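Local coordinates for Glyoxalase/Bleomycin resistance protein (Bacillus cereus ATCC 14579, PDB 1XQA) that is of unknown function but binds magnesium and may act as a glyoxalase-like metalloenzyme of the glyoxalase/bleomycin resistance/dioxygenase superfamily, at residues A[16-21]-A[36-41]; A[79-84]-A[99-104]. All coordinates share one frame; numbering follows the deposited sequence.

Contact 1 comes first along the chain and is complete before contact 2 begins. Their centres are about 17 Å apart. Each pairs a helix with a strand of its own four-stranded mixed sheet: helix 14-25 with strand 37-41 in contact 1, helix 71-83 with strand 97-103 in contact 2. The two units have the same strand order, as expected of paired βαβββ modules in the vicinal oxygen chelate fold. They also touch directly. Phe20 of helix 14-25 packs on Pro104, with Phe20 CG 3.4 Å from Pro104 CD, and on Leu81. The two helix-on-sheet layers are thus joined. Contact 2 lies nearer the magnesium ligands His63 and Glu110.

Contact 1. Residues A[16-21]-A[36-41]; sequences AAREFL and AFAVMR
Met40, a selenomethionine, reaches from strand 37-41 to the side chain of Arg18 on the helix. Its SE lies 3.7 Å from Arg18 CG, and its CE is 4.0 Å from the same Arg18 CG. The two side chains cross at about a right angle. The contact falls on the aliphatic part of Arg18, not on its guanidinium group. Met40 bends at both chi2 and chi3 (-64° and -56°), which folds the chain so that SE and CE both lie beside Arg18 CG. Arg18 is instead extended from CG to NE, and its CD passes 4.5 Å from Ala38 CB.

The contact belongs to a βαβββ module of the vicinal oxygen chelate fold, in which helix 14-25 packs on the sheet that holds strand 37-41. Ala38 and Met40 alternate with Val39, and both direct CB at the helix. Leu21, one turn on from Arg18, also points to the strand, but Leu21 CD1 stays 4.6 Å from Met40 CG.

The contact has no hydrogen bond across it. The polar end of Arg18 is held outside the two segments. Arg18 NE forms a salt bridge with Glu22, one helical turn later, and Arg18 NH2 donates to the backbone carbonyl of Cys29 of the second subunit. Val14 and Leu27 pack beside Ala38 and Met40 respectively.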
ATOM      1  N   ALA A  16      -9.562  -3.745   6.979  1.00 19.70           N
ATOM      2  CA  ALA A  16      -8.803  -4.840   6.360  1.00 19.42           C
ATOM      3  C   ALA A  16      -8.858  -4.794   4.829  1.00 19.79           C
ATOM      4  O   ALA A  16      -7.828  -5.025   4.166  1.00 19.00           O
ATOM      5  CB  ALA A  16      -9.301  -6.180   6.852  1.00 20.23           C
ATOM      6  N   ALA A  17     -10.049  -4.531   4.286  1.00 19.91           N
ATOM      7  CA  ALA A  17     -10.224  -4.404   2.837  1.00 19.90           C
ATOM      8  C   ALA A  17      -9.408  -3.231   2.317  1.00 19.93           C
ATOM      9  O   ALA A  17      -8.710  -3.373   1.322  1.00 19.18           O
ATOM     10  CB  ALA A  17     -11.685  -4.255   2.450  1.00 20.09           C
ATOM     11  N   ARG A  18      -9.465  -2.093   3.014  1.00 20.41           N
ATOM     12  CA  ARG A  18      -8.684  -0.908   2.602  1.00 20.49           C
ATOM     13  C   ARG A  18      -7.187  -1.177   2.514  1.00 21.32           C
ATOM     14  O   ARG A  18      -6.529  -0.841   1.523  1.00 20.89           O
ATOM     15  CB  ARG A  18      -8.938   0.240   3.568  1.00 20.54           C
ATOM     16  CG  ARG A  18      -8.073   1.470   3.327  1.00 18.64           C
ATOM     17  CD  ARG A  18      -8.369   2.528   4.343  1.00 20.25           C
ATOM     18  NE  ARG A  18      -7.371   3.591   4.300  1.00 20.64           N
ATOM     19  CZ  ARG A  18      -7.326   4.612   5.152  1.00 22.05           C
ATOM     20  NH1 ARG A  18      -8.240   4.730   6.124  1.00 22.03           N
ATOM     21  NH2 ARG A  18      -6.383   5.532   5.019  1.00 21.15           N
ATOM     22  N   GLU A  19      -6.632  -1.773   3.561  1.00 22.12           N
ATOM     23  CA  GLU A  19      -5.193  -1.920   3.626  1.00 24.11           C
ATOM     24  C   GLU A  19      -4.693  -2.906   2.551  1.00 22.86           C
ATOM     25  O   GLU A  19      -3.630  -2.707   1.973  1.00 22.71           O
ATOM     26  CB  GLU A  19      -4.743  -2.254   5.058  1.00 24.01           C
ATOM     27  CG  GLU A  19      -4.664  -3.709   5.391  1.00 28.78           C
ATOM     28  CD  GLU A  19      -4.457  -3.972   6.885  1.00 28.90           C
ATOM     29  OE1 GLU A  19      -4.813  -5.095   7.325  1.00 33.70           O
ATOM     30  OE2 GLU A  19      -3.969  -3.063   7.602  1.00 32.90           O
ATOM     31  N   PHE A  20      -5.490  -3.934   2.268  1.00 22.18           N
ATOM     32  CA  PHE A  20      -5.196  -4.897   1.201  1.00 21.30           C
ATOM     33  C   PHE A  20      -5.198  -4.203  -0.170  1.00 21.35           C
ATOM     34  O   PHE A  20      -4.278  -4.386  -0.978  1.00 21.94           O
ATOM     35  CB  PHE A  20      -6.241  -6.019   1.211  1.00 21.63           C
ATOM     36  CG  PHE A  20      -5.971  -7.114   0.218  1.00 19.41           C
ATOM     37  CD1 PHE A  20      -5.002  -8.083   0.490  1.00 20.58           C
ATOM     38  CD2 PHE A  20      -6.703  -7.195  -0.983  1.00 20.58           C
ATOM     39  CE1 PHE A  20      -4.763  -9.122  -0.413  1.00 18.78           C
ATOM     40  CE2 PHE A  20      -6.465  -8.237  -1.897  1.00 22.04           C
ATOM     41  CZ  PHE A  20      -5.483  -9.200  -1.603  1.00 19.96           C
ATOM     42  N   LEU A  21      -6.219  -3.371  -0.411  1.00 21.00           N
ATOM     43  CA  LEU A  21      -6.338  -2.662  -1.695  1.00 21.26           C
ATOM     44  C   LEU A  21      -5.218  -1.641  -1.887  1.00 21.66           C
ATOM     45  O   LEU A  21      -4.710  -1.459  -3.007  1.00 22.11           O
ATOM     46  CB  LEU A  21      -7.723  -2.017  -1.831  1.00 20.50           C
ATOM     47  CG  LEU A  21      -8.870  -3.003  -2.024  1.00 21.57           C
ATOM     48  CD1 LEU A  21     -10.207  -2.295  -1.728  1.00 20.83           C
ATOM     49  CD2 LEU A  21      -8.852  -3.659  -3.427  1.00 21.98           C
ATOM     50  N   ALA A  36     -16.653   2.445   9.535  1.00 30.02           N
ATOM     51  CA  ALA A  36     -17.821   1.969   8.812  1.00 28.83           C
ATOM     52  C   ALA A  36     -17.714   2.143   7.303  1.00 27.71           C
ATOM     53  O   ALA A  36     -18.426   1.476   6.547  1.00 27.29           O
ATOM     54  CB  ALA A  36     -19.071   2.661   9.335  1.00 29.11           C
ATOM     55  N   PHE A  37     -16.824   3.028   6.863  1.00 25.97           N
ATOM     56  CA  PHE A  37     -16.876   3.503   5.485  1.00 25.34           C
ATOM     57  C   PHE A  37     -15.534   4.091   5.049  1.00 24.07           C
ATOM     58  O   PHE A  37     -14.905   4.824   5.814  1.00 23.55           O
ATOM     59  CB  PHE A  37     -17.984   4.548   5.416  1.00 26.08           C
ATOM     60  CG  PHE A  37     -18.257   5.073   4.058  1.00 26.81           C
ATOM     61  CD1 PHE A  37     -18.975   4.310   3.130  1.00 28.00           C
ATOM     62  CD2 PHE A  37     -17.848   6.353   3.709  1.00 27.51           C
ATOM     63  CE1 PHE A  37     -19.266   4.815   1.862  1.00 28.93           C
ATOM     64  CE2 PHE A  37     -18.128   6.863   2.438  1.00 28.72           C
ATOM     65  CZ  PHE A  37     -18.841   6.096   1.515  1.00 28.53           C
ATOM     66  N   ALA A  38     -15.101   3.762   3.830  1.00 22.23           N
ATOM     67  CA  ALA A  38     -13.866   4.316   3.251  1.00 21.93           C
ATOM     68  C   ALA A  38     -14.088   4.549   1.776  1.00 21.39           C
ATOM     69  O   ALA A  38     -14.689   3.717   1.110  1.00 22.78           O
ATOM     70  CB  ALA A  38     -12.660   3.368   3.454  1.00 20.94           C
ATOM     71  N   VAL A  39     -13.608   5.676   1.268  1.00 21.26           N
ATOM     72  CA  VAL A  39     -13.714   5.970  -0.157  1.00 20.40           C
ATOM     73  C   VAL A  39     -12.364   5.722  -0.776  1.00 20.88           C
ATOM     74  O   VAL A  39     -11.391   6.384  -0.413  1.00 19.52           O
ATOM     75  CB  VAL A  39     -14.121   7.428  -0.395  1.00 20.44           C
ATOM     76  CG1 VAL A  39     -14.296   7.694  -1.882  1.00 20.67           C
ATOM     77  CG2 VAL A  39     -15.401   7.724   0.345  1.00 20.35           C
HETATM   78  N   MSE A  40     -12.307   4.747  -1.680  1.00 21.81           N
HETATM   79  CA  MSE A  40     -11.070   4.420  -2.384  1.00 22.06           C
HETATM   80  C   MSE A  40     -11.161   4.902  -3.830  1.00 22.39           C
HETATM   81  O   MSE A  40     -12.243   4.944  -4.408  1.00 22.13           O
HETATM   82  CB  MSE A  40     -10.795   2.912  -2.371  1.00 22.36           C
HETATM   83  CG  MSE A  40     -11.054   2.195  -1.022  1.00 23.73           C
HETATM   84 SE   MSE A  40      -9.848   2.848   0.364  1.00 29.80          SE
HETATM   85  CE  MSE A  40      -8.106   2.490  -0.524  1.00 24.20           C
ATOM     86  N   ARG A  41     -10.009   5.251  -4.402  0.50 22.55           N
ATOM     87  CA  ARG A  41      -9.905   5.747  -5.778  0.50 22.91           C
ATOM     88  C   ARG A  41      -8.807   4.985  -6.484  0.50 22.82           C
ATOM     89  O   ARG A  41      -7.797   4.664  -5.866  0.50 22.77           O
ATOM     90  CB  ARG A  41      -9.493   7.218  -5.798  0.50 22.95           C
ATOM     91  CG  ARG A  41     -10.443   8.184  -5.130  0.50 24.08           C
ATOM     92  CD  ARG A  41      -9.941   9.606  -5.319  0.50 26.65           C
ATOM     93  NE  ARG A  41      -9.808   9.978  -6.727  0.50 27.58           N
ATOM     94  CZ  ARG A  41     -10.775  10.535  -7.450  0.50 28.56           C
ATOM     95  NH1 ARG A  41     -10.562  10.848  -8.720  0.50 29.37           N
ATOM     96  NH2 ARG A  41     -11.955  10.777  -6.906  0.50 29.40           N
TER

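Contact 2. Residues A[79-84]-A[99-104]; sequences QRLKED and FYVEAP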
ATOM      1  N   GLN A  79       2.877 -13.726  -7.073  1.00 20.42           N
ATOM      2  CA  GLN A  79       4.041 -14.122  -6.269  1.00 22.11           C
ATOM      3  C   GLN A  79       4.035 -13.413  -4.914  1.00 20.95           C
ATOM      4  O   GLN A  79       4.238 -14.045  -3.870  1.00 21.01           O
ATOM      5  CB  GLN A  79       5.348 -13.831  -7.030  1.00 21.70           C
ATOM      6  CG  GLN A  79       6.638 -14.054  -6.216  1.00 24.97           C
ATOM      7  CD  GLN A  79       7.873 -13.270  -6.737  1.00 26.24           C
ATOM      8  OE1 GLN A  79       7.805 -12.543  -7.748  1.00 31.21           O
ATOM      9  NE2 GLN A  79       9.006 -13.418  -6.033  1.00 30.97           N
ATOM     10  N   ARG A  80       3.755 -12.110  -4.917  1.00 20.11           N
ATOM     11  CA  ARG A  80       3.779 -11.353  -3.672  1.00 18.53           C
ATOM     12  C   ARG A  80       2.650 -11.751  -2.738  1.00 18.56           C
ATOM     13  O   ARG A  80       2.859 -11.867  -1.531  1.00 18.10           O
ATOM     14  CB  ARG A  80       3.783  -9.851  -3.940  1.00 18.70           C
ATOM     15  CG  ARG A  80       5.085  -9.400  -4.582  1.00 18.06           C
ATOM     16  CD  ARG A  80       5.113  -7.933  -4.949  1.00 16.45           C
ATOM     17  NE  ARG A  80       6.387  -7.643  -5.630  1.00 16.67           N
ATOM     18  CZ  ARG A  80       6.819  -6.425  -5.932  1.00 18.64           C
ATOM     19  NH1 ARG A  80       6.093  -5.347  -5.625  1.00 18.74           N
ATOM     20  NH2 ARG A  80       7.983  -6.281  -6.539  1.00 16.13           N
ATOM     21  N   LEU A  81       1.470 -11.985  -3.297  1.00 18.76           N
ATOM     22  CA  LEU A  81       0.326 -12.458  -2.490  1.00 19.33           C
ATOM     23  C   LEU A  81       0.651 -13.807  -1.838  1.00 20.52           C
ATOM     24  O   LEU A  81       0.450 -13.980  -0.642  1.00 20.46           O
ATOM     25  CB  LEU A  81      -0.945 -12.552  -3.335  1.00 19.00           C
ATOM     26  CG  LEU A  81      -1.620 -11.223  -3.680  1.00 19.86           C
ATOM     27  CD1 LEU A  81      -2.710 -11.438  -4.737  1.00 19.78           C
ATOM     28  CD2 LEU A  81      -2.195 -10.553  -2.428  1.00 19.03           C
ATOM     29  N   LYS A  82       1.193 -14.739  -2.629  1.00 20.94           N
ATOM     30  CA  LYS A  82       1.613 -16.055  -2.138  1.00 22.09           C
ATOM     31  C   LYS A  82       2.630 -15.941  -0.997  1.00 22.11           C
ATOM     32  O   LYS A  82       2.454 -16.550   0.067  1.00 21.74           O
ATOM     33  CB  LYS A  82       2.206 -16.884  -3.285  1.00 22.34           C
ATOM     34  CG  LYS A  82       2.486 -18.347  -2.920  1.00 23.99           C
ATOM     35  CD  LYS A  82       2.968 -19.132  -4.131  1.00 24.75           C
ATOM     36  CE  LYS A  82       3.194 -20.592  -3.773  1.00 29.14           C
ATOM     37  NZ  LYS A  82       4.121 -21.238  -4.755  1.00 31.71           N
ATOM     38  N   GLU A  83       3.692 -15.164  -1.217  1.00 21.50           N
ATOM     39  CA  GLU A  83       4.724 -14.948  -0.195  1.00 22.25           C
ATOM     40  C   GLU A  83       4.193 -14.304   1.061  1.00 22.38           C
ATOM     41  O   GLU A  83       4.746 -14.497   2.138  1.00 22.90           O
ATOM     42  CB  GLU A  83       5.831 -14.054  -0.720  1.00 21.80           C
ATOM     43  CG  GLU A  83       6.616 -14.676  -1.826  1.00 23.12           C
ATOM     44  CD  GLU A  83       7.604 -13.715  -2.433  1.00 25.05           C
ATOM     45  OE1 GLU A  83       7.549 -12.504  -2.129  1.00 25.96           O
ATOM     46  OE2 GLU A  83       8.430 -14.185  -3.228  1.00 24.05           O
ATOM     47  N   ASP A  84       3.140 -13.523   0.913  1.00 22.74           N
ATOM     48  CA  ASP A  84       2.562 -12.798   2.028  1.00 23.34           C
ATOM     49  C   ASP A  84       1.430 -13.577   2.705  1.00 24.39           C
ATOM     50  O   ASP A  84       0.759 -13.057   3.597  1.00 24.45           O
ATOM     51  CB  ASP A  84       2.084 -11.417   1.577  1.00 23.32           C
ATOM     52  CG  ASP A  84       3.224 -10.494   1.187  1.00 22.41           C
ATOM     53  OD1 ASP A  84       4.421 -10.861   1.367  1.00 22.63           O
ATOM     54  OD2 ASP A  84       2.924  -9.384   0.694  1.00 21.45           O
ATOM     55  N   PHE A  99      -5.698 -14.860 -12.508  1.00 22.12           N
ATOM     56  CA  PHE A  99      -5.907 -15.610 -11.281  1.00 21.33           C
ATOM     57  C   PHE A  99      -6.881 -14.863 -10.393  1.00 21.23           C
ATOM     58  O   PHE A  99      -7.196 -13.692 -10.642  1.00 21.52           O
ATOM     59  CB  PHE A  99      -4.598 -15.885 -10.543  1.00 21.08           C
ATOM     60  CG  PHE A  99      -3.986 -14.670  -9.883  1.00 19.59           C
ATOM     61  CD1 PHE A  99      -4.282 -14.359  -8.559  1.00 20.87           C
ATOM     62  CD2 PHE A  99      -3.090 -13.866 -10.580  1.00 21.14           C
ATOM     63  CE1 PHE A  99      -3.714 -13.259  -7.941  1.00 20.43           C
ATOM     64  CE2 PHE A  99      -2.506 -12.756  -9.966  1.00 20.91           C
ATOM     65  CZ  PHE A  99      -2.816 -12.457  -8.654  1.00 21.12           C
ATOM     66  N   TYR A 100      -7.354 -15.554  -9.368  1.00 20.97           N
ATOM     67  CA  TYR A 100      -8.279 -14.966  -8.426  1.00 20.90           C
ATOM     68  C   TYR A 100      -7.695 -15.031  -7.014  1.00 20.97           C
ATOM     69  O   TYR A 100      -6.880 -15.909  -6.705  1.00 21.32           O
ATOM     70  CB  TYR A 100      -9.630 -15.672  -8.474  1.00 21.15           C
ATOM     71  CG  TYR A 100     -10.246 -15.666  -9.848  1.00 21.31           C
ATOM     72  CD1 TYR A 100     -11.105 -14.651 -10.237  1.00 21.14           C
ATOM     73  CD2 TYR A 100      -9.910 -16.648 -10.786  1.00 21.57           C
ATOM     74  CE1 TYR A 100     -11.657 -14.628 -11.510  1.00 21.66           C
ATOM     75  CE2 TYR A 100     -10.444 -16.634 -12.069  1.00 22.73           C
ATOM     76  CZ  TYR A 100     -11.315 -15.619 -12.422  1.00 23.26           C
ATOM     77  OH  TYR A 100     -11.863 -15.602 -13.689  1.00 24.52           O
ATOM     78  N   VAL A 101      -8.155 -14.126  -6.159  1.00 20.09           N
ATOM     79  CA  VAL A 101      -7.778 -14.136  -4.759  1.00 19.66           C
ATOM     80  C   VAL A 101      -8.973 -13.717  -3.906  1.00 20.45           C
ATOM     81  O   VAL A 101      -9.690 -12.780  -4.252  1.00 20.63           O
ATOM     82  CB  VAL A 101      -6.538 -13.237  -4.485  1.00 19.66           C
ATOM     83  CG1 VAL A 101      -6.795 -11.776  -4.875  1.00 18.30           C
ATOM     84  CG2 VAL A 101      -6.049 -13.365  -3.004  1.00 19.28           C
ATOM     85  N   GLU A 102      -9.186 -14.429  -2.805  1.00 21.17           N
ATOM     86  CA  GLU A 102     -10.230 -14.076  -1.848  1.00 22.08           C
ATOM     87  C   GLU A 102      -9.676 -12.987  -0.973  1.00 22.39           C
ATOM     88  O   GLU A 102      -8.715 -13.225  -0.226  1.00 22.81           O
ATOM     89  CB  GLU A 102     -10.581 -15.269  -0.979  1.00 22.99           C
ATOM     90  CG  GLU A 102     -10.776 -16.530  -1.742  1.00 28.37           C
ATOM     91  CD  GLU A 102     -12.201 -16.757  -2.068  1.00 35.20           C
ATOM     92  OE1 GLU A 102     -12.748 -17.771  -1.567  1.00 37.59           O
ATOM     93  OE2 GLU A 102     -12.770 -15.915  -2.800  1.00 38.50           O
ATOM     94  N   ALA A 103     -10.284 -11.803  -1.054  1.00 21.67           N
ATOM     95  CA  ALA A 103      -9.738 -10.595  -0.430  1.00 20.95           C
ATOM     96  C   ALA A 103     -10.267 -10.391   0.981  1.00 20.52           C
ATOM     97  O   ALA A 103     -11.406 -10.799   1.287  1.00 20.30           O
ATOM     98  CB  ALA A 103     -10.064  -9.379  -1.276  1.00 19.82           C
ATOM     99  N   PRO A 104      -9.447  -9.758   1.850  1.00 20.69           N
ATOM    100  CA  PRO A 104      -9.933  -9.292   3.146  1.00 20.62           C
ATOM    101  C   PRO A 104     -11.225  -8.494   2.982  1.00 21.43           C
ATOM    102  O   PRO A 104     -11.345  -7.677   2.050  1.00 21.94           O
ATOM    103  CB  PRO A 104      -8.796  -8.396   3.640  1.00 20.77           C
ATOM    104  CG  PRO A 104      -7.556  -9.051   3.080  1.00 19.81           C
ATOM    105  CD  PRO A 104      -8.005  -9.476   1.681  1.00 20.62           C
TER
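Phe99 meets Leu81 where helix 71-83 packs on its sheet, in the second βαβββ module of the vicinal oxygen chelate fold. The ring offers its edge. Leu81 CD1 lies near the ring plane, 3.8 Å from Phe99 CE1 and 4.0 Å from Phe99 CZ. With chi1 at 72°, Phe99 CG sits between the backbone N and the carbonyl carbon, and the ring reaches across to the helix. Val74, Ile77 and Asn78 of the same helix also touch it. The side chain of Phe99 is about 7 Å from that of the magnesium ligand Glu110.

Tyr100 is on the other face of the strand, where its ring meets that of the magnesium ligand His63 edge-to-face. Phe99 thus lies on the opposite face from that ring, its side chain about 11 Å from the magnesium ion. Val101 turns back to the helix, and its side chain continues the apolar patch begun by Phe99. Glu102 alternates again, and its OE2 is hydrogen-bonded to Thr108 OG1. Ala103 and Pro104 both touch Phe20 of helix 14-25.

Within 79-84, Leu81 alone meets Phe99 and Val101. On a surface turned from the strand, Gln79 NE2 donates to Glu83 OE2 at 3.0 Å, arriving from above the carboxylate plane. At the strand, a single methyl serves both partners: Leu81 CD1 is also 4.1 Å from Val101 CG1.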